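PDB 6TZ0: viral structural protein 4 from Bombyx mori cytoplasmic polyhedrosis virus, which binds GTP and accompanies the viral RNA-dependent RNA polymerase, probably serving as an NTPase cofactor in transcription of the double-stranded RNA genome. Local coordinates for residues L156-F159 and K163-S166; H182-P185 and A191-S194; T365-L370 and T484-G489; S423-S428 and Q527-D532; H429-V434 and E438-R443. All blocks are in the same frame, centred on the assembly; numbering follows the deposited sequence.

Contact 1: L156-F159 and K163-S166; sequences LIIF and KYQS
The rings of Phe-159 and Tyr-164 meet at a slant. Their planes are 32° apart and their centroids 4.5 Å apart, so the pair is neither a stack nor edge-to-face. One face of the Tyr-164 ring carries Phe-159 CB, 3.8 Å from the ring centroid and 21° off its normal, a CH-pi contact. Phe-159 CD2 lies over the same ring, 3.6 Å from Tyr-164 CD1. In return, Tyr-164 CZ lies over one face of the Phe-159 ring, toward its rim. Tyr-164 CE2 turns toward the strand backbone and comes to 3.4 Å from Phe-159 N. Tyr-164 CG stands anti to the backbone N (chi1 -170°), which carries the ring from helix 162-166 toward strand 157-159. Gln-165, extended beyond CG, brings NE2 to 3.8 Å from Phe-159 O, too far for a hydrogen bond. The contact joins a strand of the small parallel sheet to the short helix that follows. The N-terminal segment closes round it: Tyr-16 meets Phe-159, and Tyr-13 OH is hydrogen-bonded to Tyr-164 OH. Ile-158 and Gln-165 pack on Tyr-583 of the polymerase chain. Across the two segments the attraction is thus dispersion and CH-pi, while the tyrosine hydroxyl takes its polar partner from the N-terminal segment.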
# COMPACT_ATOMS: atom_id res chain seq x y z
N LEU B 156 -30.03 -29.66 1.66
CA LEU B 156 -28.86 -29.61 2.53
C LEU B 156 -29.24 -28.96 3.85
O LEU B 156 -29.84 -27.88 3.87
CB LEU B 156 -27.74 -28.84 1.82
CG LEU B 156 -26.31 -28.93 2.32
CD1 LEU B 156 -25.39 -28.85 1.13
CD2 LEU B 156 -25.99 -27.80 3.25
N ILE B 157 -28.87 -29.60 4.96
CA ILE B 157 -29.38 -29.25 6.28
C ILE B 157 -28.22 -28.88 7.19
O ILE B 157 -27.29 -29.68 7.37
CB ILE B 157 -30.21 -30.40 6.87
CG1 ILE B 157 -31.40 -30.71 5.98
CG2 ILE B 157 -30.71 -30.01 8.22
CD1 ILE B 157 -32.07 -31.99 6.31
N ILE B 158 -28.29 -27.69 7.78
CA ILE B 158 -27.24 -27.16 8.64
C ILE B 158 -27.86 -26.78 9.98
O ILE B 158 -28.95 -26.21 10.02
CB ILE B 158 -26.56 -25.93 8.00
CG1 ILE B 158 -26.07 -26.23 6.60
CG2 ILE B 158 -25.34 -25.51 8.77
CD1 ILE B 158 -25.65 -25.00 5.85
N PHE B 159 -27.16 -27.08 11.07
CA PHE B 159 -27.54 -26.52 12.37
C PHE B 159 -26.95 -25.12 12.50
O PHE B 159 -25.92 -24.81 11.91
CB PHE B 159 -27.03 -27.39 13.53
CG PHE B 159 -27.73 -28.71 13.68
CD1 PHE B 159 -28.85 -29.02 12.95
CD2 PHE B 159 -27.28 -29.62 14.62
CE1 PHE B 159 -29.48 -30.23 13.11
CE2 PHE B 159 -27.92 -30.83 14.79
CZ PHE B 159 -29.02 -31.13 14.03
N LYS B 163 -20.11 -24.88 16.84
CA LYS B 163 -19.43 -26.17 16.93
C LYS B 163 -19.86 -27.12 15.82
O LYS B 163 -19.07 -27.95 15.36
CB LYS B 163 -19.69 -26.78 18.30
CG LYS B 163 -19.07 -28.13 18.61
CD LYS B 163 -17.57 -28.05 18.69
CE LYS B 163 -17.00 -29.31 19.32
NZ LYS B 163 -17.28 -30.52 18.52
N TYR B 164 -21.11 -27.00 15.35
CA TYR B 164 -21.55 -27.78 14.20
C TYR B 164 -20.91 -27.26 12.92
O TYR B 164 -20.51 -28.04 12.06
CB TYR B 164 -23.07 -27.74 14.10
CG TYR B 164 -23.66 -28.69 13.09
CD1 TYR B 164 -23.94 -30.01 13.42
CD2 TYR B 164 -23.93 -28.28 11.79
CE1 TYR B 164 -24.48 -30.88 12.50
CE2 TYR B 164 -24.45 -29.14 10.86
CZ TYR B 164 -24.72 -30.44 11.22
OH TYR B 164 -25.26 -31.29 10.29
N GLN B 165 -20.83 -25.93 12.77
CA GLN B 165 -20.34 -25.35 11.52
C GLN B 165 -18.84 -25.50 11.37
O GLN B 165 -18.34 -25.48 10.24
CB GLN B 165 -20.72 -23.87 11.44
CG GLN B 165 -22.18 -23.61 11.18
CD GLN B 165 -22.52 -22.14 11.24
OE1 GLN B 165 -21.66 -21.31 11.51
NE2 GLN B 165 -23.78 -21.82 11.01
N SER B 166 -18.11 -25.63 12.47
CA SER B 166 -16.68 -25.89 12.37
C SER B 166 -16.38 -27.29 11.87
O SER B 166 -15.30 -27.53 11.34
CB SER B 166 -16.01 -25.68 13.72
OG SER B 166 -16.43 -26.66 14.64

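Contact 2: H182-P185 and A191-S194; sequences HIIP and ADFS
Ile-184, the last residue of strand 182-184 in the two-stranded parallel sheet, and Pro-185 just after it meet Ala-191 and Asp-192 in the loop that leads to helix 196-201. The chain leaves the strand and folds back on its last residues. The polar link is slight: Asp-192 N donates a weak hydrogen bond of 3.4 Å to Pro-185 O, with an angle of 154° at the hydrogen. That carbonyl also receives a CA-H...O contact from the preceding residue, Ala-191 CA to Pro-185 O at 3.5 Å. Two neighbouring donors of the loop therefore share one acceptor. The apolar part is a methyl pair, Ile-184 CG2 and Ala-191 CB, 3.9 Å apart. Leu-198 of helix 196-201 touches both side chains. Mixed contacts come from the carboxylate of Asp-192. Its CG sits between the backbone N and the carbonyl carbon (chi1 50°), which turns the group back toward the strand end. It slants across the proline ring, with OD2 3.8 Å from Pro-185 CG. OD1 lies near Pro-185 O, but both are acceptors and form no bond. The same Asp-192 OD1 rests 3.3 Å from Ile-184 CG2, the methyl that also meets Ala-191 CB.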
# COMPACT_ATOMS: atom_id res chain seq x y z
N HIS B 182 -31.31 -25.57 4.45
CA HIS B 182 -32.34 -25.55 5.47
C HIS B 182 -31.66 -25.38 6.82
O HIS B 182 -31.04 -26.32 7.33
CB HIS B 182 -33.18 -26.82 5.43
CG HIS B 182 -34.36 -26.79 6.35
ND1 HIS B 182 -34.28 -27.19 7.66
CD2 HIS B 182 -35.63 -26.38 6.15
CE1 HIS B 182 -35.46 -27.04 8.23
NE2 HIS B 182 -36.30 -26.55 7.34
N ILE B 183 -31.79 -24.20 7.40
CA ILE B 183 -31.05 -23.84 8.61
C ILE B 183 -31.95 -24.05 9.82
O ILE B 183 -33.05 -23.50 9.88
CB ILE B 183 -30.56 -22.39 8.52
CG1 ILE B 183 -29.66 -22.24 7.29
CG2 ILE B 183 -29.80 -22.01 9.77
CD1 ILE B 183 -29.41 -20.84 6.89
N ILE B 184 -31.48 -24.83 10.78
CA ILE B 184 -32.25 -25.18 11.97
C ILE B 184 -31.76 -24.31 13.12
O ILE B 184 -30.57 -24.37 13.45
CB ILE B 184 -32.10 -26.67 12.31
CG1 ILE B 184 -32.59 -27.52 11.16
CG2 ILE B 184 -32.86 -26.99 13.56
CD1 ILE B 184 -32.34 -28.98 11.36
N PRO B 185 -32.62 -23.51 13.75
CA PRO B 185 -32.17 -22.66 14.84
C PRO B 185 -31.91 -23.43 16.12
O PRO B 185 -32.48 -24.49 16.36
CB PRO B 185 -33.34 -21.68 15.02
CG PRO B 185 -34.51 -22.43 14.55
CD PRO B 185 -34.04 -23.28 13.42
N ALA B 191 -30.72 -27.63 19.13
CA ALA B 191 -31.61 -27.43 18.00
C ALA B 191 -33.02 -27.86 18.37
O ALA B 191 -33.21 -28.82 19.12
CB ALA B 191 -31.12 -28.23 16.80
N ASP B 192 -34.01 -27.13 17.86
CA ASP B 192 -35.39 -27.40 18.25
C ASP B 192 -35.89 -28.70 17.64
O ASP B 192 -35.79 -28.92 16.43
CB ASP B 192 -36.30 -26.23 17.86
CG ASP B 192 -36.12 -25.79 16.44
OD1 ASP B 192 -35.15 -26.23 15.80
OD2 ASP B 192 -36.97 -25.02 15.95
N PHE B 193 -36.42 -29.57 18.49
CA PHE B 193 -36.76 -30.93 18.13
C PHE B 193 -38.05 -31.04 17.32
O PHE B 193 -38.40 -32.14 16.90
CB PHE B 193 -36.88 -31.77 19.40
CG PHE B 193 -35.62 -31.84 20.20
CD1 PHE B 193 -34.60 -32.69 19.84
CD2 PHE B 193 -35.45 -31.05 21.32
CE1 PHE B 193 -33.44 -32.76 20.58
CE2 PHE B 193 -34.30 -31.11 22.06
CZ PHE B 193 -33.29 -31.97 21.69
N SER B 194 -38.75 -29.93 17.10
CA SER B 194 -40.01 -29.95 16.37
C SER B 194 -39.83 -29.71 14.88
O SER B 194 -40.83 -29.51 14.18
CB SER B 194 -40.96 -28.91 16.95
OG SER B 194 -40.46 -27.60 16.74

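Contact 3: T365-L370 and T484-G489; sequences TYAEQL and TLIVEG
This is apolar helix-on-sheet packing inside the nucleotide-binding domain, where Tyr-366 and Ala-367 meet Ile-486. Helix 359-374 begins at the P-loop, whose Lys-359 and Thr-360 are GTP-binding residues, empty of ligand in this chain. Strand 484-489 lies in the five-stranded parallel sheet, between strands 378-381 and 347-353. The latter leads into the P-loop. The sheet order, with this strand directly beside the P-loop strand, is consistent with the P-loop NTPase fold as in the kinase-GTPase group.

One methyl carries the contact. Ile-486 CD1 comes to the edge of the Tyr-366 ring, in its plane, at 3.6 Å from Tyr-366 CD2. The same methyl is 3.8 Å from Tyr-366 CE2, so it meets the CD2-CE2 edge. Ala-367 CB also touches it, 4.1 Å from Ile-486 CD1. The two larger side chains cross at about a right angle. Tyr-366 holds CG anti to the backbone N (chi1 -180°), and this carries the ring toward the strand. Val-378 of the edge strand touches both Ala-367 and Ile-486, and Phe-335 of helix 326-340 packs on Tyr-366.

Ile-486 lies about 9 Å, side chain to side chain, from Lys-359 and from Thr-360. The contact is buried and apolar, so it joins the P-loop helix to the sheet by dispersion and close fit, with no directional bond between these segments.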
# COMPACT_ATOMS: atom_id res chain seq x y z
N THR B 365 -6.11 -16.04 39.44
CA THR B 365 -6.14 -17.49 39.27
C THR B 365 -5.64 -17.89 37.89
O THR B 365 -4.96 -18.92 37.73
CB THR B 365 -7.56 -18.00 39.50
OG1 THR B 365 -8.00 -17.58 40.80
CG2 THR B 365 -7.63 -19.51 39.44
N TYR B 366 -5.93 -17.07 36.87
CA TYR B 366 -5.42 -17.31 35.53
C TYR B 366 -3.90 -17.24 35.50
O TYR B 366 -3.24 -18.07 34.86
CB TYR B 366 -6.02 -16.30 34.55
CG TYR B 366 -5.57 -16.45 33.12
CD1 TYR B 366 -6.13 -17.41 32.29
CD2 TYR B 366 -4.59 -15.63 32.59
CE1 TYR B 366 -5.71 -17.55 30.99
CE2 TYR B 366 -4.17 -15.77 31.29
CZ TYR B 366 -4.72 -16.73 30.50
OH TYR B 366 -4.30 -16.86 29.20
N ALA B 367 -3.32 -16.26 36.20
CA ALA B 367 -1.87 -16.12 36.25
C ALA B 367 -1.23 -17.28 37.00
O ALA B 367 -0.16 -17.78 36.60
CB ALA B 367 -1.49 -14.79 36.89
N GLU B 368 -1.88 -17.75 38.07
CA GLU B 368 -1.38 -18.92 38.80
C GLU B 368 -1.40 -20.18 37.93
O GLU B 368 -0.42 -20.94 37.91
CB GLU B 368 -2.21 -19.15 40.06
CG GLU B 368 -2.05 -18.09 41.11
CD GLU B 368 -2.98 -18.31 42.28
OE1 GLU B 368 -3.83 -19.23 42.19
OE2 GLU B 368 -2.87 -17.58 43.28
N GLN B 369 -2.49 -20.40 37.20
CA GLN B 369 -2.59 -21.58 36.35
C GLN B 369 -1.63 -21.52 35.18
O GLN B 369 -1.13 -22.55 34.74
CB GLN B 369 -4.02 -21.76 35.84
CG GLN B 369 -5.03 -22.06 36.91
CD GLN B 369 -4.76 -23.39 37.58
OE1 GLN B 369 -4.41 -24.36 36.93
NE2 GLN B 369 -4.91 -23.42 38.90
N LEU B 370 -1.34 -20.32 34.69
CA LEU B 370 -0.38 -20.19 33.60
C LEU B 370 1.04 -20.42 34.09
O LEU B 370 1.86 -21.00 33.37
CB LEU B 370 -0.52 -18.81 32.95
CG LEU B 370 0.32 -18.58 31.70
CD1 LEU B 370 -0.09 -19.56 30.65
CD2 LEU B 370 0.12 -17.16 31.22
N THR B 484 6.68 -12.70 31.50
CA THR B 484 5.30 -12.71 31.04
C THR B 484 4.45 -11.88 31.98
O THR B 484 4.34 -12.20 33.17
CB THR B 484 4.76 -14.14 30.95
OG1 THR B 484 4.78 -14.73 32.25
CG2 THR B 484 5.63 -14.98 30.03
N LEU B 485 3.86 -10.81 31.46
CA LEU B 485 2.98 -9.93 32.22
C LEU B 485 1.54 -10.06 31.76
O LEU B 485 1.26 -10.35 30.59
CB LEU B 485 3.40 -8.47 32.09
CG LEU B 485 4.66 -7.96 32.77
CD1 LEU B 485 4.92 -6.53 32.35
CD2 LEU B 485 4.52 -8.05 34.28
N ILE B 486 0.62 -9.82 32.69
CA ILE B 486 -0.80 -9.69 32.40
C ILE B 486 -1.23 -8.35 32.96
O ILE B 486 -1.23 -8.15 34.18
CB ILE B 486 -1.62 -10.83 33.01
CG1 ILE B 486 -1.26 -12.15 32.33
CG2 ILE B 486 -3.10 -10.55 32.85
CD1 ILE B 486 -1.82 -13.33 33.03
N VAL B 487 -1.59 -7.42 32.08
CA VAL B 487 -1.89 -6.05 32.45
C VAL B 487 -3.36 -5.79 32.16
O VAL B 487 -3.86 -6.15 31.09
CB VAL B 487 -0.99 -5.06 31.69
CG1 VAL B 487 -1.31 -3.64 32.06
CG2 VAL B 487 0.47 -5.37 31.95
N GLU B 488 -4.06 -5.18 33.11
CA GLU B 488 -5.45 -4.82 32.95
C GLU B 488 -5.58 -3.35 32.57
O GLU B 488 -4.75 -2.52 32.92
CB GLU B 488 -6.21 -5.10 34.24
CG GLU B 488 -6.16 -6.52 34.71
CD GLU B 488 -6.84 -6.69 36.05
OE1 GLU B 488 -7.31 -5.68 36.61
OE2 GLU B 488 -6.90 -7.83 36.55
N GLY B 489 -6.65 -3.04 31.84
CA GLY B 489 -6.90 -1.68 31.42
C GLY B 489 -8.37 -1.33 31.55
O GLY B 489 -9.22 -2.20 31.74

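Contact 4: S423-S428 and Q527-D532; sequences SELLIS and QLFLRD
Two helices of the nucleotide-binding half of the chain, 417-427 and 524-537, pack here through Leu-425 and Leu-426 against Phe-529. Leu-426 CD2 lies over one face of the Phe-529 ring, 4.3 Å from its centroid and 15° off the normal. This is a CH-pi contact, shifted toward the CG-CD1 rim. The other methyl of the leucine reaches the stem of the ring, with Leu-426 CD1 4.2 Å from Phe-529 CB. The leucine and phenylalanine side chains run antiparallel past one another. Phe-529 reaches toward helix 417-427, its CG anti to the backbone N (chi1 -179°). Met-448 of helix 442-457 also touches Leu-426, so a third helix covers the contact. Lys-355, a GTP-binding residue with no ligand on this chain, is about 8 Å from Phe-529, side chain to side chain.

Polar groups act within each segment. Ser-428 OG donates to Leu-425 O. Arg-531 NH1 forms a salt bridge of 2.8 Å with Asp-532 OD1, which lies at the edge of the guanidinium and in its plane. Tyr-437 OH is bonded to the other oxygen, Asp-532 OD2. The second leucine contributes one methyl: Leu-425 CD2 meets the ring obliquely, 4.3 Å from Phe-529 CE2.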
# COMPACT_ATOMS: atom_id res chain seq x y z
N SER B 423 -13.68 12.53 42.30
CA SER B 423 -14.41 12.92 43.49
C SER B 423 -14.45 14.43 43.66
O SER B 423 -15.48 15.00 44.04
CB SER B 423 -13.80 12.25 44.72
OG SER B 423 -14.50 12.60 45.90
N GLU B 424 -13.33 15.11 43.36
CA GLU B 424 -13.33 16.57 43.37
C GLU B 424 -14.25 17.13 42.29
O GLU B 424 -14.93 18.15 42.50
CB GLU B 424 -11.91 17.09 43.19
CG GLU B 424 -11.00 16.81 44.35
CD GLU B 424 -9.59 17.29 44.10
OE1 GLU B 424 -9.31 17.77 42.98
OE2 GLU B 424 -8.75 17.19 45.03
N LEU B 425 -14.29 16.47 41.14
CA LEU B 425 -15.16 16.89 40.05
C LEU B 425 -16.63 16.72 40.41
O LEU B 425 -17.48 17.51 39.99
CB LEU B 425 -14.81 16.10 38.80
CG LEU B 425 -15.43 16.53 37.48
CD1 LEU B 425 -14.92 17.91 37.16
CD2 LEU B 425 -15.05 15.55 36.39
N LEU B 426 -16.96 15.68 41.18
CA LEU B 426 -18.34 15.49 41.62
C LEU B 426 -18.73 16.47 42.71
O LEU B 426 -19.88 16.92 42.75
CB LEU B 426 -18.54 14.05 42.10
CG LEU B 426 -18.57 12.94 41.06
CD1 LEU B 426 -18.52 11.59 41.72
CD2 LEU B 426 -19.80 13.05 40.21
N ILE B 427 -17.80 16.80 43.61
CA ILE B 427 -18.07 17.81 44.63
C ILE B 427 -18.29 19.18 43.99
O ILE B 427 -19.15 19.95 44.43
CB ILE B 427 -16.94 17.82 45.68
CG1 ILE B 427 -16.97 16.53 46.51
CG2 ILE B 427 -17.02 19.01 46.62
CD1 ILE B 427 -18.24 16.35 47.30
N SER B 428 -17.58 19.47 42.90
CA SER B 428 -17.73 20.77 42.23
C SER B 428 -19.10 20.95 41.58
O SER B 428 -19.47 22.09 41.26
CB SER B 428 -16.64 20.96 41.18
OG SER B 428 -16.80 20.05 40.11
N GLN B 527 -17.29 5.54 42.06
CA GLN B 527 -17.14 4.26 41.38
C GLN B 527 -18.12 4.12 40.23
O GLN B 527 -17.74 3.68 39.14
CB GLN B 527 -17.31 3.13 42.39
CG GLN B 527 -16.21 3.07 43.42
CD GLN B 527 -14.89 2.67 42.82
OE1 GLN B 527 -14.82 1.76 42.00
NE2 GLN B 527 -13.83 3.36 43.21
N LEU B 528 -19.38 4.51 40.45
CA LEU B 528 -20.37 4.46 39.38
C LEU B 528 -20.06 5.48 38.28
O LEU B 528 -20.25 5.19 37.09
CB LEU B 528 -21.76 4.68 39.96
CG LEU B 528 -22.94 4.56 39.00
CD1 LEU B 528 -23.00 3.17 38.42
CD2 LEU B 528 -24.20 4.88 39.74
N PHE B 529 -19.57 6.65 38.67
CA PHE B 529 -19.19 7.68 37.71
C PHE B 529 -18.02 7.23 36.84
O PHE B 529 -18.03 7.43 35.62
CB PHE B 529 -18.87 8.97 38.46
CG PHE B 529 -18.48 10.11 37.57
CD1 PHE B 529 -19.42 10.72 36.76
CD2 PHE B 529 -17.19 10.60 37.57
CE1 PHE B 529 -19.07 11.77 35.95
CE2 PHE B 529 -16.83 11.65 36.76
CZ PHE B 529 -17.77 12.24 35.95
N LEU B 530 -17.02 6.59 37.45
CA LEU B 530 -15.89 6.09 36.68
C LEU B 530 -16.27 4.91 35.81
O LEU B 530 -15.73 4.76 34.71
CB LEU B 530 -14.74 5.72 37.60
CG LEU B 530 -14.04 6.93 38.21
CD1 LEU B 530 -12.98 6.50 39.18
CD2 LEU B 530 -13.46 7.76 37.10
N ARG B 531 -17.20 4.06 36.28
CA ARG B 531 -17.73 2.99 35.44
C ARG B 531 -18.37 3.55 34.18
O ARG B 531 -18.14 3.05 33.08
CB ARG B 531 -18.74 2.14 36.23
CG ARG B 531 -19.29 0.92 35.47
CD ARG B 531 -20.65 1.18 34.82
NE ARG B 531 -21.04 0.12 33.91
CZ ARG B 531 -21.94 0.28 32.94
NH1 ARG B 531 -22.52 1.45 32.76
NH2 ARG B 531 -22.24 -0.73 32.14
N ASP B 532 -19.19 4.59 34.33
CA ASP B 532 -19.89 5.13 33.16
C ASP B 532 -18.94 5.87 32.22
O ASP B 532 -19.09 5.79 31.00
CB ASP B 532 -21.04 6.02 33.60
CG ASP B 532 -22.21 5.23 34.13
OD1 ASP B 532 -22.43 4.10 33.66
OD2 ASP B 532 -22.93 5.76 35.00

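Contact 5: H429-V434 and E438-R443; sequences HGISEV and ELLSVR
Ile-431 and Leu-440 each place the next carbon, CG1 or CG, beside the backbone N and anti to the carbonyl carbon (chi1 -57° and -62°), and from there the two side chains reach tip to tip. They meet through one methyl each, Ile-431 CD1 to Leu-440 CD1 at 4.2 Å. Glu-438 has a chain bent at chi2 and runs alongside Val-434, pointing the same way. Its CG is 4.2 Å from Val-434 CG1.

Between these two residues passes the backbone bond of a short helix. Glu-438 N donates to Val-434 O at 2.9 Å, nearly straight, with an angle of 168° at the hydrogen. It is the i to i+4 bond of the single turn 434-438. The carbons of the acid stay close to the same carbonyl, with Glu-438 CG 3.4 Å from Val-434 O.

Helix ends mark both segments. Gly-430, with positive phi, is the C-prime residue of a Schellman motif that ends helix 417-427. There Ile-431 N bonds to Leu-426 O and Gly-430 N to Ile-427 O. Glu-433 and Ser-441 stand at the N-cap positions of helices 434-438 and 442-457.

Val-525 of helix 524-537 touches Ile-431 and Val-434. The carboxylate of Glu-438 has a long, weak ion pair with Arg-518. The chain here links helix ends. The backbone bond from Glu-438 to Val-434 is the sole hydrogen bond between the two segments, and the side chains add only a few weak carbon contacts.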
# COMPACT_ATOMS: atom_id res chain seq x y z
N HIS B 429 -19.85 19.88 41.35
CA HIS B 429 -21.22 19.97 40.85
C HIS B 429 -22.26 19.67 41.93
O HIS B 429 -23.43 19.50 41.61
CB HIS B 429 -21.43 19.02 39.67
CG HIS B 429 -20.70 19.42 38.44
ND1 HIS B 429 -19.43 18.98 38.15
CD2 HIS B 429 -21.06 20.23 37.41
CE1 HIS B 429 -19.03 19.49 37.00
NE2 HIS B 429 -20.01 20.25 36.52
N GLY B 430 -21.85 19.60 43.19
CA GLY B 430 -22.79 19.32 44.25
C GLY B 430 -23.28 17.90 44.31
O GLY B 430 -24.30 17.63 44.94
N ILE B 431 -22.57 16.97 43.67
CA ILE B 431 -22.93 15.55 43.68
C ILE B 431 -22.23 14.89 44.86
O ILE B 431 -21.01 15.01 45.01
CB ILE B 431 -22.53 14.87 42.36
CG1 ILE B 431 -23.19 15.56 41.17
CG2 ILE B 431 -22.92 13.41 42.39
CD1 ILE B 431 -24.69 15.51 41.17
N SER B 432 -23.00 14.22 45.70
CA SER B 432 -22.45 13.47 46.81
C SER B 432 -23.03 12.08 46.96
O SER B 432 -22.44 11.26 47.67
CB SER B 432 -22.66 14.23 48.13
OG SER B 432 -21.99 15.48 48.11
N GLU B 433 -24.16 11.79 46.34
CA GLU B 433 -24.92 10.57 46.59
C GLU B 433 -25.22 9.87 45.28
O GLU B 433 -25.17 10.46 44.20
CB GLU B 433 -26.23 10.87 47.32
CG GLU B 433 -26.04 11.43 48.71
CD GLU B 433 -25.43 10.42 49.65
OE1 GLU B 433 -25.74 9.21 49.51
OE2 GLU B 433 -24.63 10.82 50.52
N VAL B 434 -25.53 8.58 45.40
CA VAL B 434 -25.93 7.79 44.24
C VAL B 434 -27.31 8.23 43.76
O VAL B 434 -27.59 8.27 42.56
CB VAL B 434 -25.89 6.29 44.58
CG1 VAL B 434 -26.28 5.44 43.39
CG2 VAL B 434 -24.51 5.90 45.05
N GLU B 438 -27.92 9.39 39.90
CA GLU B 438 -28.88 8.70 39.06
C GLU B 438 -30.01 9.59 38.59
O GLU B 438 -30.66 9.28 37.58
CB GLU B 438 -29.46 7.50 39.82
CG GLU B 438 -28.53 6.32 39.99
CD GLU B 438 -28.36 5.53 38.72
OE1 GLU B 438 -29.30 5.52 37.90
OE2 GLU B 438 -27.30 4.90 38.53
N LEU B 439 -30.27 10.70 39.28
CA LEU B 439 -31.40 11.56 38.99
C LEU B 439 -31.10 12.57 37.89
O LEU B 439 -32.00 13.32 37.49
CB LEU B 439 -31.81 12.26 40.29
CG LEU B 439 -33.17 12.94 40.49
CD1 LEU B 439 -34.27 11.91 40.38
CD2 LEU B 439 -33.21 13.63 41.84
N LEU B 440 -29.88 12.59 37.36
CA LEU B 440 -29.53 13.53 36.31
C LEU B 440 -30.00 13.04 34.95
O LEU B 440 -30.35 11.87 34.77
CB LEU B 440 -28.02 13.74 36.27
CG LEU B 440 -27.35 14.35 37.50
CD1 LEU B 440 -25.85 14.35 37.32
CD2 LEU B 440 -27.85 15.75 37.76
N SER B 441 -30.02 13.95 33.99
CA SER B 441 -30.29 13.58 32.61
C SER B 441 -29.00 13.08 31.96
O SER B 441 -27.93 13.09 32.57
CB SER B 441 -30.88 14.76 31.85
OG SER B 441 -29.96 15.82 31.76
N VAL B 442 -29.10 12.64 30.71
CA VAL B 442 -27.95 12.06 30.03
C VAL B 442 -26.97 13.15 29.61
O VAL B 442 -25.75 12.98 29.71
CB VAL B 442 -28.42 11.22 28.84
CG1 VAL B 442 -27.26 10.57 28.12
CG2 VAL B 442 -29.40 10.16 29.32
N ARG B 443 -27.49 14.29 29.14
CA ARG B 443 -26.64 15.41 28.74
C ARG B 443 -25.88 15.99 29.92
O ARG B 443 -24.71 16.38 29.79
CB ARG B 443 -27.49 16.49 28.08
CG ARG B 443 -28.15 16.07 26.78
CD ARG B 443 -29.01 17.19 26.24
NE ARG B 443 -28.23 18.35 25.85
CZ ARG B 443 -27.73 18.53 24.63
NH1 ARG B 443 -27.95 17.63 23.68
NH2 ARG B 443 -27.03 19.62 24.35

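In the fold
Contacts 1, 3 and 4 are buried, while contacts 2 and 5 are only partly so. Contacts 1 and 2 share the two-stranded parallel sheet, whose strands 157-159 and 182-184 are neighbours, and Phe-159 packs on Ile-184 between them. Contacts 4 and 5 also touch: the helix of 423-428 ends in the loop of contact 5, and Leu-528 packs on Val-434 and Glu-438. Contact 3 stands apart in the P-loop sheet, its centre about 29 Å from that of contact 4. The buried contacts rest on rings and methyl groups. The loop contacts 2 and 5 add a backbone hydrogen bond, weak in contact 2, of normal length in contact 5.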